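Local atomic coordinates of cypemycin cysteine dehydrogenase (decarboxylating) (Streptomyces sp, PDB entry 6JDD), a protein that catalyses the oxidative decarboxylation of the C-terminal cysteine of the cypemycin precursor peptide, a flavoenzyme step in making the aminovinyl-cysteine of this linaridin. Residues I28-R32 with L57-N62; A21-W27 with V92-T96; E88-V92 with L116-P122. All blocks are in the same frame, centred on the assembly; numbering follows the deposited sequence.

Contact 1 of 3, residues I28-R32 with L57-N62; sequences IHWLR and LRHLAN. With FAD (flavin-adenine dinucleotide), chain B.
Leu60, Arg32 and Ile28 bury the most surface where the helical turn 28-32 meets the C-terminal end of helix 54-60. The two backbones come closest at His29 and Leu60, whose CA atoms lie 5.8 Å apart. Residues 28-32 are regular helix, with Arg32 N bonded to Ile28 O at 2.9 Å. In 57-62 helical angles last through Leu60; Ala61 then turns extended (phi/psi -98/141), though its N still reaches Leu57 O at 2.8 Å. The carbonyl of Leu60, in the last helical turn, accepts the hydrogen bond of the contact: Arg32, with chi1 to chi3 all m, donates from NE to Leu60 O at 2.9 Å, the oxygen lying near the guanidinium plane. Asn62 OD1 sits over one guanidinium face, 3.5 Å from Arg32 NE, but at a poor angle for a bond; the Asn62 amide is held by the backbone of Leu38 and Val40. Ile28 (m, m) points at the other helix and fills the apolar side: CG1 is 4.1 Å from Leu57 CD2, while CG2 lies 4.3 Å from Leu60 CB and 4.2 Å from Ala61 CB. Leu60 (m, t) also brings CD2 to 4.1 Å from His29 ND1. Beyond the interface, one face of the His59 ring receives the flavin methyl C7M of an FAD, 3.5 Å from NE2, that is hydrogen-bonded by Thr96 and Thr99 of the second subunit, among others. Such side-by-side packing of helices is usual on one face of a Rossmann-like sheet; here Leu57 and Ala61 rest on strand 39-44, and Leu31 of helix 24-34 touches the same strand.

Contact 2 of 3, residues A21-W27 with V92-T96; sequences AALVPWW and VFPAT. With FAD (flavin-adenine dinucleotide), chain C.
Phe93 buries more surface than any other residue where the start of helix 24-34 meets the corner at which the chain turns, at Phe93 and Pro94. Residues 21-23 already have helical angles, and Val24 N bonds Ala21 O at 3.1 Å. Across the contact the nearest CA pairs are Ala21 with Pro94 (6.3 Å) and Val24 with Phe93 (7.6 Å). The peptide bond before Pro94 is cis, and no hydrogen bond crosses, so side-chain shape sets the fit. Phe93 takes chi1 t with chi2 67°, which carries its ring from a sideways CB toward the helix; Trp27, chi1 m and chi2 104°, presents a ring face to it. The result is a T-shaped stack, the edge of Phe93 toward the five-membered ring of Trp27, centroids 5.6 Å apart and planes at 87°, with Phe93 CE2 also 3.8 Å from Trp27 CB. Val24, chi1 t, points into the corner: CG2 is 3.7 Å from Pro94 CD and 4.1 Å from Phe93 CD2. Pro94 CD also lies 4.3 Å from Ala21 CB. Past the corner, Thr96 (chi1 p) stands at the N-cap of helix 97-104, its OG1 accepting from Thr99 N and donating to FAD O1P at 2.6 Å. The corner thus leads from strand 90-95 to a helix N-terminus that holds an FAD phosphate, part of the cofactor pocket of this HFCD-family flavoprotein.

Contact 3 of 3, residues E88-V92 with L116-P122; sequences ECFLV and LQLTDAP
Segment 88-92 runs from a loop into strand 90-95, while 116-122 leaves the last turn of helix 111-118 at Thr119 (phi/psi -69/147), bends at Asp120 (-99/-13), and extends through Ala121 and Pro122 toward strand 123-127. The backbones meet at Cys89 and Pro122, CA atoms 4.9 Å apart: Phe90 N donates to Pro122 O at 3.0 Å, and the same oxygen takes a CA-H...O contact from Cys89 CA at 3.4 Å. Thr119 OG1 accepts from Ala121 N at 3.0 Å, an ST turn that shapes the loop. Phe90 (chi1 m, chi2 79°) fills the space between strand and loop. Thr119 CG2 lies over one face of its ring, and Ala121 CB, at the ring edge, is 3.9 Å from Phe90 CE1. Leu116 (m, t) supports the strand with both methyls, CD2 3.8 Å from Phe90 CB and CD1 3.9 Å from Val92 CG2. Pro122 CD abuts Glu88 O at 3.4 Å; Glu88 CB points away, and its carboxylate forms a salt bridge with Arg183. Strand 90-95, helices 97-104 and 111-118 and the adjoining parallel strand 123-127 make a beta-alpha-beta crossover of a Rossmann-like sheet, of which this is the closing half.

All three contacts build on one six-stranded parallel sheet. Contacts 1 and 2 share helix 24-34, their centres about 12 Å apart, and touch where Leu60 CD1 meets Pro25 CB at 3.7 Å; along the chain contact 1 is nested within the loop that contact 2 closes. Contacts 2 and 3 share Val92 and strand 90-95, with centres about 17 Å apart on opposite sides of the chain's centre. Contact 3 follows contact 1 in series, about 20 Å away between centres. Strand 90-95 thus joins the helix 24-34 layer to the crossover toward strand 123-127 and leads to the FAD phosphate at Thr96, while contacts 1 and 2 also face the second subunit and contact 3 reaches the fourth.

Contact 1 of 3, residues I28-R32 with L57-N62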
# COMPACT_ATOMS: atom_id res chain seq x y z
N ILE A 28 35.65 0.65 -10.05
CA ILE A 28 35.78 1.58 -8.89
C ILE A 28 36.73 0.94 -7.86
O ILE A 28 37.64 1.64 -7.39
CB ILE A 28 34.42 1.94 -8.26
CG1 ILE A 28 33.47 2.61 -9.25
CG2 ILE A 28 34.63 2.80 -7.00
CD1 ILE A 28 33.93 3.95 -9.74
N HIS A 29 36.54 -0.33 -7.52
CA HIS A 29 37.43 -1.06 -6.58
C HIS A 29 38.87 -0.98 -7.10
O HIS A 29 39.74 -0.61 -6.31
CB HIS A 29 36.94 -2.48 -6.40
CG HIS A 29 37.83 -3.29 -5.52
ND1 HIS A 29 37.97 -3.00 -4.16
CD2 HIS A 29 38.63 -4.35 -5.78
CE1 HIS A 29 38.80 -3.85 -3.64
NE2 HIS A 29 39.22 -4.68 -4.61
N TRP A 30 39.10 -1.29 -8.38
CA TRP A 30 40.43 -1.18 -9.06
C TRP A 30 41.03 0.23 -8.87
O TRP A 30 42.18 0.35 -8.36
CB TRP A 30 40.33 -1.53 -10.55
CG TRP A 30 41.58 -1.28 -11.34
CD1 TRP A 30 42.58 -2.18 -11.58
CD2 TRP A 30 41.96 -0.07 -12.01
NE1 TRP A 30 43.56 -1.60 -12.33
CE2 TRP A 30 43.22 -0.30 -12.60
CE3 TRP A 30 41.38 1.20 -12.16
CZ2 TRP A 30 43.90 0.67 -13.33
CZ3 TRP A 30 42.05 2.17 -12.87
CH2 TRP A 30 43.29 1.91 -13.45
N LEU A 31 40.29 1.26 -9.24
CA LEU A 31 40.79 2.65 -9.11
C LEU A 31 41.10 2.97 -7.63
O LEU A 31 42.11 3.60 -7.38
CB LEU A 31 39.73 3.59 -9.69
CG LEU A 31 40.08 5.07 -9.66
CD1 LEU A 31 41.34 5.36 -10.45
CD2 LEU A 31 38.90 5.87 -10.19
N ARG A 32 40.31 2.50 -6.67
CA ARG A 32 40.58 2.79 -5.22
C ARG A 32 41.90 2.13 -4.78
O ARG A 32 42.57 2.72 -3.95
CB ARG A 32 39.39 2.34 -4.37
CG ARG A 32 38.09 3.03 -4.74
CD ARG A 32 37.89 4.36 -4.07
NE ARG A 32 37.71 4.11 -2.65
CZ ARG A 32 38.64 4.22 -1.73
NH1 ARG A 32 39.87 4.59 -2.03
NH2 ARG A 32 38.31 3.97 -0.48
N LEU A 57 28.44 0.75 -4.03
CA LEU A 57 29.30 1.90 -4.37
C LEU A 57 29.53 2.75 -3.11
O LEU A 57 30.63 3.31 -2.96
CB LEU A 57 28.64 2.74 -5.47
CG LEU A 57 28.50 2.07 -6.83
CD1 LEU A 57 27.57 2.88 -7.72
CD2 LEU A 57 29.84 1.90 -7.51
N ARG A 58 28.51 2.91 -2.28
CA ARG A 58 28.70 3.66 -1.01
C ARG A 58 29.87 3.02 -0.24
O ARG A 58 30.57 3.76 0.43
CB ARG A 58 27.44 3.67 -0.16
CG ARG A 58 26.37 4.62 -0.65
CD ARG A 58 25.15 4.61 0.23
NE ARG A 58 23.98 4.93 -0.57
CZ ARG A 58 23.78 6.12 -1.16
NH1 ARG A 58 22.68 6.32 -1.88
NH2 ARG A 58 24.66 7.11 -1.01
N HIS A 59 30.06 1.70 -0.32
CA HIS A 59 31.19 0.99 0.35
C HIS A 59 32.47 1.14 -0.47
O HIS A 59 33.50 1.45 0.10
CB HIS A 59 30.83 -0.47 0.68
CG HIS A 59 29.74 -0.56 1.70
ND1 HIS A 59 29.98 -0.29 3.04
CD2 HIS A 59 28.40 -0.79 1.58
CE1 HIS A 59 28.82 -0.36 3.70
NE2 HIS A 59 27.83 -0.68 2.82
N LEU A 60 32.43 0.94 -1.78
CA LEU A 60 33.68 0.88 -2.56
C LEU A 60 34.24 2.29 -2.82
O LEU A 60 35.44 2.40 -2.97
CB LEU A 60 33.40 0.14 -3.86
CG LEU A 60 32.94 -1.30 -3.67
CD1 LEU A 60 32.30 -1.88 -4.93
CD2 LEU A 60 34.09 -2.17 -3.20
N ALA A 61 33.39 3.31 -2.88
CA ALA A 61 33.81 4.69 -3.23
C ALA A 61 33.98 5.50 -1.96
O ALA A 61 33.13 5.40 -1.10
CB ALA A 61 32.78 5.33 -4.14
N ASN A 62 34.99 6.34 -1.91
CA ASN A 62 35.33 7.13 -0.70
C ASN A 62 34.71 8.52 -0.75
O ASN A 62 34.79 9.21 0.23
CB ASN A 62 36.84 7.21 -0.53
CG ASN A 62 37.55 7.70 -1.75
OD1 ASN A 62 37.10 7.55 -2.87
ND2 ASN A 62 38.69 8.30 -1.55
PA FAD B . 20.98 -14.95 3.34
O1A FAD B . 20.09 -15.88 2.58
O2A FAD B . 20.90 -13.49 3.03
O5B FAD B . 20.75 -15.17 4.91
C5B FAD B . 19.76 -14.36 5.59
C4B FAD B . 19.30 -15.08 6.84
O4B FAD B . 17.85 -15.11 6.87
C3B FAD B . 19.75 -16.54 6.98
O3B FAD B . 20.03 -16.87 8.33
C2B FAD B . 18.54 -17.31 6.45
O2B FAD B . 18.46 -18.62 6.96
C1B FAD B . 17.40 -16.44 6.96
N9A FAD B . 16.17 -16.55 6.18
C8A FAD B . 15.71 -17.65 5.50
N7A FAD B . 14.57 -17.43 4.89
C5A FAD B . 14.27 -16.11 5.19
C6A FAD B . 13.19 -15.27 4.84
N6A FAD B . 12.17 -15.67 4.08
N1A FAD B . 13.20 -14.00 5.31
C2A FAD B . 14.23 -13.62 6.07
N3A FAD B . 15.30 -14.31 6.47
C4A FAD B . 15.25 -15.56 5.98
N1 FAD B . 29.65 -11.28 6.03
C2 FAD B . 30.70 -12.08 5.74
O2 FAD B . 30.74 -13.24 6.15
N3 FAD B . 31.76 -11.64 5.02
C4 FAD B . 31.83 -10.36 4.52
O4 FAD B . 32.80 -10.01 3.87
C4X FAD B . 30.75 -9.50 4.79
N5 FAD B . 30.79 -8.28 4.33
C5X FAD B . 29.73 -7.46 4.60
C6 FAD B . 29.76 -6.14 4.11
C7 FAD B . 28.73 -5.27 4.35
C7M FAD B . 28.79 -3.86 3.81
C8 FAD B . 27.61 -5.69 5.11
C8M FAD B . 26.47 -4.75 5.38
C9 FAD B . 27.57 -6.99 5.59
C9A FAD B . 28.62 -7.89 5.35
N10 FAD B . 28.61 -9.20 5.83
C10 FAD B . 29.67 -10.05 5.57
C1' FAD B . 27.46 -9.68 6.62
C2' FAD B . 26.51 -10.52 5.79
O2' FAD B . 25.89 -9.71 4.80
C3' FAD B . 25.43 -11.15 6.67
O3' FAD B . 26.02 -12.13 7.52
C4' FAD B . 24.30 -11.81 5.88
O4' FAD B . 23.33 -12.35 6.78
C5' FAD B . 24.79 -12.90 4.96
O5' FAD B . 23.65 -13.60 4.38
P FAD B . 23.89 -14.64 3.19
O1P FAD B . 24.98 -15.58 3.60
O2P FAD B . 24.04 -13.88 1.92
O3P FAD B . 22.50 -15.43 3.17

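Contact 2 of 3, residues A21-W27 with V92-T96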
# COMPACT_ATOMS: atom_id res chain seq x y z
N ALA A 21 27.26 -1.22 -16.66
CA ALA A 21 27.22 -0.59 -15.32
C ALA A 21 27.44 -1.68 -14.27
O ALA A 21 28.02 -1.36 -13.29
CB ALA A 21 25.93 0.14 -15.09
N ALA A 22 27.03 -2.91 -14.55
CA ALA A 22 27.23 -4.06 -13.63
C ALA A 22 28.73 -4.26 -13.32
O ALA A 22 29.03 -4.76 -12.20
CB ALA A 22 26.63 -5.32 -14.20
N LEU A 23 29.61 -3.88 -14.25
CA LEU A 23 31.08 -4.04 -14.16
C LEU A 23 31.76 -2.84 -13.48
O LEU A 23 32.92 -2.95 -13.17
CB LEU A 23 31.64 -4.19 -15.57
CG LEU A 23 31.70 -5.61 -16.11
CD1 LEU A 23 30.40 -6.33 -15.91
CD2 LEU A 23 32.05 -5.58 -17.60
N VAL A 24 31.05 -1.74 -13.25
CA VAL A 24 31.64 -0.49 -12.71
C VAL A 24 32.14 -0.72 -11.29
O VAL A 24 33.23 -0.25 -11.00
CB VAL A 24 30.65 0.68 -12.81
CG1 VAL A 24 31.12 1.93 -12.08
CG2 VAL A 24 30.43 1.00 -14.26
N PRO A 25 31.41 -1.38 -10.35
CA PRO A 25 31.95 -1.58 -8.99
C PRO A 25 33.33 -2.25 -8.97
O PRO A 25 34.17 -1.84 -8.19
CB PRO A 25 30.92 -2.48 -8.33
CG PRO A 25 29.64 -2.13 -9.05
CD PRO A 25 30.06 -1.94 -10.48
N TRP A 26 33.56 -3.21 -9.86
CA TRP A 26 34.91 -3.81 -10.05
C TRP A 26 35.94 -2.73 -10.42
O TRP A 26 37.01 -2.66 -9.77
CB TRP A 26 34.85 -4.95 -11.07
CG TRP A 26 36.12 -5.74 -11.15
CD1 TRP A 26 36.37 -6.92 -10.53
CD2 TRP A 26 37.30 -5.40 -11.89
NE1 TRP A 26 37.64 -7.34 -10.84
CE2 TRP A 26 38.23 -6.43 -11.66
CE3 TRP A 26 37.66 -4.33 -12.72
CZ2 TRP A 26 39.50 -6.44 -12.23
CZ3 TRP A 26 38.91 -4.34 -13.29
CH2 TRP A 26 39.81 -5.39 -13.06
N TRP A 27 35.64 -1.90 -11.42
CA TRP A 27 36.53 -0.79 -11.85
C TRP A 27 36.70 0.28 -10.76
O TRP A 27 37.80 0.80 -10.62
CB TRP A 27 36.00 -0.17 -13.13
CG TRP A 27 36.31 -1.04 -14.29
CD1 TRP A 27 35.46 -1.87 -14.96
CD2 TRP A 27 37.61 -1.24 -14.84
NE1 TRP A 27 36.14 -2.55 -15.94
CE2 TRP A 27 37.47 -2.17 -15.89
CE3 TRP A 27 38.86 -0.70 -14.56
CZ2 TRP A 27 38.55 -2.57 -16.68
CZ3 TRP A 27 39.94 -1.12 -15.32
CH2 TRP A 27 39.78 -2.03 -16.38
N VAL A 92 31.82 9.83 -17.67
CA VAL A 92 30.53 9.14 -17.89
C VAL A 92 30.85 7.70 -18.31
O VAL A 92 31.28 7.47 -19.42
CB VAL A 92 29.67 9.91 -18.90
CG1 VAL A 92 28.27 9.33 -18.98
CG2 VAL A 92 29.61 11.39 -18.55
N PHE A 93 30.66 6.77 -17.38
CA PHE A 93 31.30 5.43 -17.39
C PHE A 93 30.32 4.42 -16.82
O PHE A 93 30.10 4.42 -15.62
CB PHE A 93 32.57 5.46 -16.55
CG PHE A 93 33.36 4.18 -16.58
CD1 PHE A 93 33.97 3.77 -17.75
CD2 PHE A 93 33.48 3.40 -15.46
CE1 PHE A 93 34.69 2.58 -17.80
CE2 PHE A 93 34.20 2.22 -15.51
CZ PHE A 93 34.80 1.81 -16.67
N PRO A 94 29.60 3.64 -17.65
CA PRO A 94 29.48 3.88 -19.08
C PRO A 94 28.48 4.98 -19.47
O PRO A 94 27.75 5.46 -18.61
CB PRO A 94 28.90 2.56 -19.56
CG PRO A 94 27.97 2.18 -18.46
CD PRO A 94 28.73 2.55 -17.21
N ALA A 95 28.48 5.35 -20.75
CA ALA A 95 27.58 6.39 -21.30
C ALA A 95 26.68 5.76 -22.33
O ALA A 95 27.16 5.32 -23.32
CB ALA A 95 28.36 7.48 -21.90
N THR A 96 25.40 5.74 -22.03
CA THR A 96 24.36 5.30 -23.00
C THR A 96 24.27 6.32 -24.16
O THR A 96 24.59 7.52 -24.00
CB THR A 96 23.01 5.09 -22.30
OG1 THR A 96 22.69 6.30 -21.60
CG2 THR A 96 23.04 3.92 -21.34
PA FAD C . 18.06 7.72 -17.00
O1A FAD C . 18.17 8.79 -15.97
O2A FAD C . 17.72 6.33 -16.55
O5B FAD C . 17.01 8.17 -18.13
C5B FAD C . 15.62 7.81 -17.97
C4B FAD C . 14.76 8.77 -18.76
O4B FAD C . 13.69 9.26 -17.91
C3B FAD C . 15.47 10.01 -19.30
O3B FAD C . 14.96 10.39 -20.58
C2B FAD C . 15.15 11.07 -18.24
O2B FAD C . 15.21 12.38 -18.74
C1B FAD C . 13.73 10.67 -17.86
N9A FAD C . 13.35 11.08 -16.51
C8A FAD C . 13.78 12.19 -15.82
N7A FAD C . 13.24 12.28 -14.63
C5A FAD C . 12.42 11.16 -14.53
C6A FAD C . 11.57 10.69 -13.51
N6A FAD C . 11.42 11.30 -12.33
N1A FAD C . 10.89 9.54 -13.74
C2A FAD C . 11.06 8.93 -14.92
N3A FAD C . 11.82 9.28 -15.96
C4A FAD C . 12.48 10.42 -15.69
N1 FAD C . 21.58 1.79 -23.95
C2 FAD C . 22.77 2.17 -24.46
O2 FAD C . 22.93 3.30 -24.93
N3 FAD C . 23.85 1.34 -24.48
C4 FAD C . 23.78 0.06 -23.98
O4 FAD C . 24.77 -0.65 -24.02
C4X FAD C . 22.56 -0.37 -23.45
N5 FAD C . 22.48 -1.59 -22.97
C5X FAD C . 21.27 -1.99 -22.45
C6 FAD C . 21.17 -3.29 -21.93
C7 FAD C . 19.99 -3.76 -21.40
C7M FAD C . 19.92 -5.16 -20.85
C8 FAD C . 18.86 -2.91 -21.37
C8M FAD C . 17.56 -3.40 -20.79
C9 FAD C . 18.95 -1.63 -21.87
C9A FAD C . 20.15 -1.15 -22.42
N10 FAD C . 20.27 0.14 -22.94
C10 FAD C . 21.47 0.57 -23.47
C1' FAD C . 19.11 1.05 -22.92
C2' FAD C . 19.19 2.06 -21.79
O2' FAD C . 19.08 1.38 -20.54
C3' FAD C . 18.07 3.10 -21.90
O3' FAD C . 18.30 3.92 -23.04
C4' FAD C . 17.93 3.98 -20.66
O4' FAD C . 16.85 4.90 -20.84
C5' FAD C . 19.20 4.75 -20.35
O5' FAD C . 18.94 5.71 -19.29
P FAD C . 20.17 6.48 -18.61
O1P FAD C . 21.02 7.06 -19.70
O2P FAD C . 20.81 5.57 -17.61
O3P FAD C . 19.42 7.67 -17.84

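Contact 3 of 3, residues E88-V92 with L116-P122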
# COMPACT_ATOMS: atom_id res chain seq x y z
N GLU A 88 37.78 17.24 -10.21
CA GLU A 88 38.58 17.96 -11.23
C GLU A 88 38.34 17.36 -12.62
O GLU A 88 38.81 17.93 -13.62
CB GLU A 88 40.06 17.87 -10.86
CG GLU A 88 40.38 18.67 -9.61
CD GLU A 88 41.82 18.53 -9.16
OE1 GLU A 88 42.67 18.78 -10.02
OE2 GLU A 88 42.08 18.12 -7.99
N CYS A 89 37.68 16.22 -12.70
CA CYS A 89 37.16 15.75 -14.00
C CYS A 89 35.88 14.94 -13.78
O CYS A 89 35.54 14.66 -12.64
CB CYS A 89 38.25 15.00 -14.75
SG CYS A 89 38.51 13.32 -14.12
N PHE A 90 35.19 14.65 -14.87
CA PHE A 90 33.88 13.95 -14.88
C PHE A 90 33.93 12.86 -15.94
O PHE A 90 34.21 13.17 -17.08
CB PHE A 90 32.75 14.93 -15.16
CG PHE A 90 32.54 15.94 -14.08
CD1 PHE A 90 33.36 17.05 -13.97
CD2 PHE A 90 31.55 15.75 -13.13
CE1 PHE A 90 33.17 17.97 -12.96
CE2 PHE A 90 31.35 16.69 -12.13
CZ PHE A 90 32.17 17.79 -12.04
N LEU A 91 33.77 11.62 -15.52
CA LEU A 91 33.83 10.46 -16.43
C LEU A 91 32.42 9.89 -16.49
O LEU A 91 31.91 9.53 -15.45
CB LEU A 91 34.84 9.41 -15.94
CG LEU A 91 36.18 9.97 -15.47
CD1 LEU A 91 37.03 8.88 -14.81
CD2 LEU A 91 36.96 10.60 -16.63
N VAL A 92 31.82 9.83 -17.67
CA VAL A 92 30.53 9.14 -17.89
C VAL A 92 30.85 7.70 -18.31
O VAL A 92 31.28 7.47 -19.42
CB VAL A 92 29.67 9.91 -18.90
CG1 VAL A 92 28.27 9.33 -18.98
CG2 VAL A 92 29.61 11.39 -18.55
N LEU A 116 26.73 18.31 -15.53
CA LEU A 116 27.57 18.09 -16.72
C LEU A 116 27.38 19.27 -17.70
O LEU A 116 28.33 19.61 -18.39
CB LEU A 116 27.23 16.74 -17.36
CG LEU A 116 27.65 15.52 -16.55
CD1 LEU A 116 27.30 14.24 -17.27
CD2 LEU A 116 29.11 15.53 -16.23
N GLN A 117 26.18 19.87 -17.77
CA GLN A 117 25.97 21.08 -18.59
C GLN A 117 26.82 22.23 -18.03
O GLN A 117 27.33 23.03 -18.84
CB GLN A 117 24.50 21.54 -18.63
CG GLN A 117 23.51 20.63 -19.40
CD GLN A 117 23.87 20.30 -20.83
OE1 GLN A 117 24.62 21.03 -21.48
NE2 GLN A 117 23.33 19.18 -21.32
N LEU A 118 26.99 22.37 -16.72
CA LEU A 118 27.54 23.61 -16.15
C LEU A 118 29.05 23.48 -15.92
O LEU A 118 29.74 24.50 -15.80
CB LEU A 118 26.80 23.97 -14.85
CG LEU A 118 25.31 24.26 -14.98
CD1 LEU A 118 24.74 24.61 -13.64
CD2 LEU A 118 25.06 25.39 -15.93
N THR A 119 29.59 22.28 -15.89
CA THR A 119 31.02 22.14 -15.55
C THR A 119 31.85 22.72 -16.71
O THR A 119 31.43 22.62 -17.88
CB THR A 119 31.39 20.69 -15.21
OG1 THR A 119 32.75 20.69 -14.77
CG2 THR A 119 31.23 19.77 -16.40
N ASP A 120 32.99 23.29 -16.34
CA ASP A 120 34.12 23.64 -17.26
C ASP A 120 35.21 22.59 -17.20
O ASP A 120 36.11 22.66 -18.04
CB ASP A 120 34.76 24.99 -16.88
CG ASP A 120 33.76 26.12 -17.05
OD1 ASP A 120 33.03 26.13 -18.11
OD2 ASP A 120 33.67 26.95 -16.10
N ALA A 121 35.18 21.68 -16.23
CA ALA A 121 36.24 20.67 -16.05
C ALA A 121 36.22 19.70 -17.23
O ALA A 121 35.22 19.56 -17.94
CB ALA A 121 36.06 19.94 -14.73
N PRO A 122 37.33 18.98 -17.46
CA PRO A 122 37.36 17.90 -18.44
C PRO A 122 36.22 16.89 -18.20
O PRO A 122 36.03 16.45 -17.12
CB PRO A 122 38.71 17.24 -18.20
CG PRO A 122 39.56 18.30 -17.54
CD PRO A 122 38.61 19.15 -16.74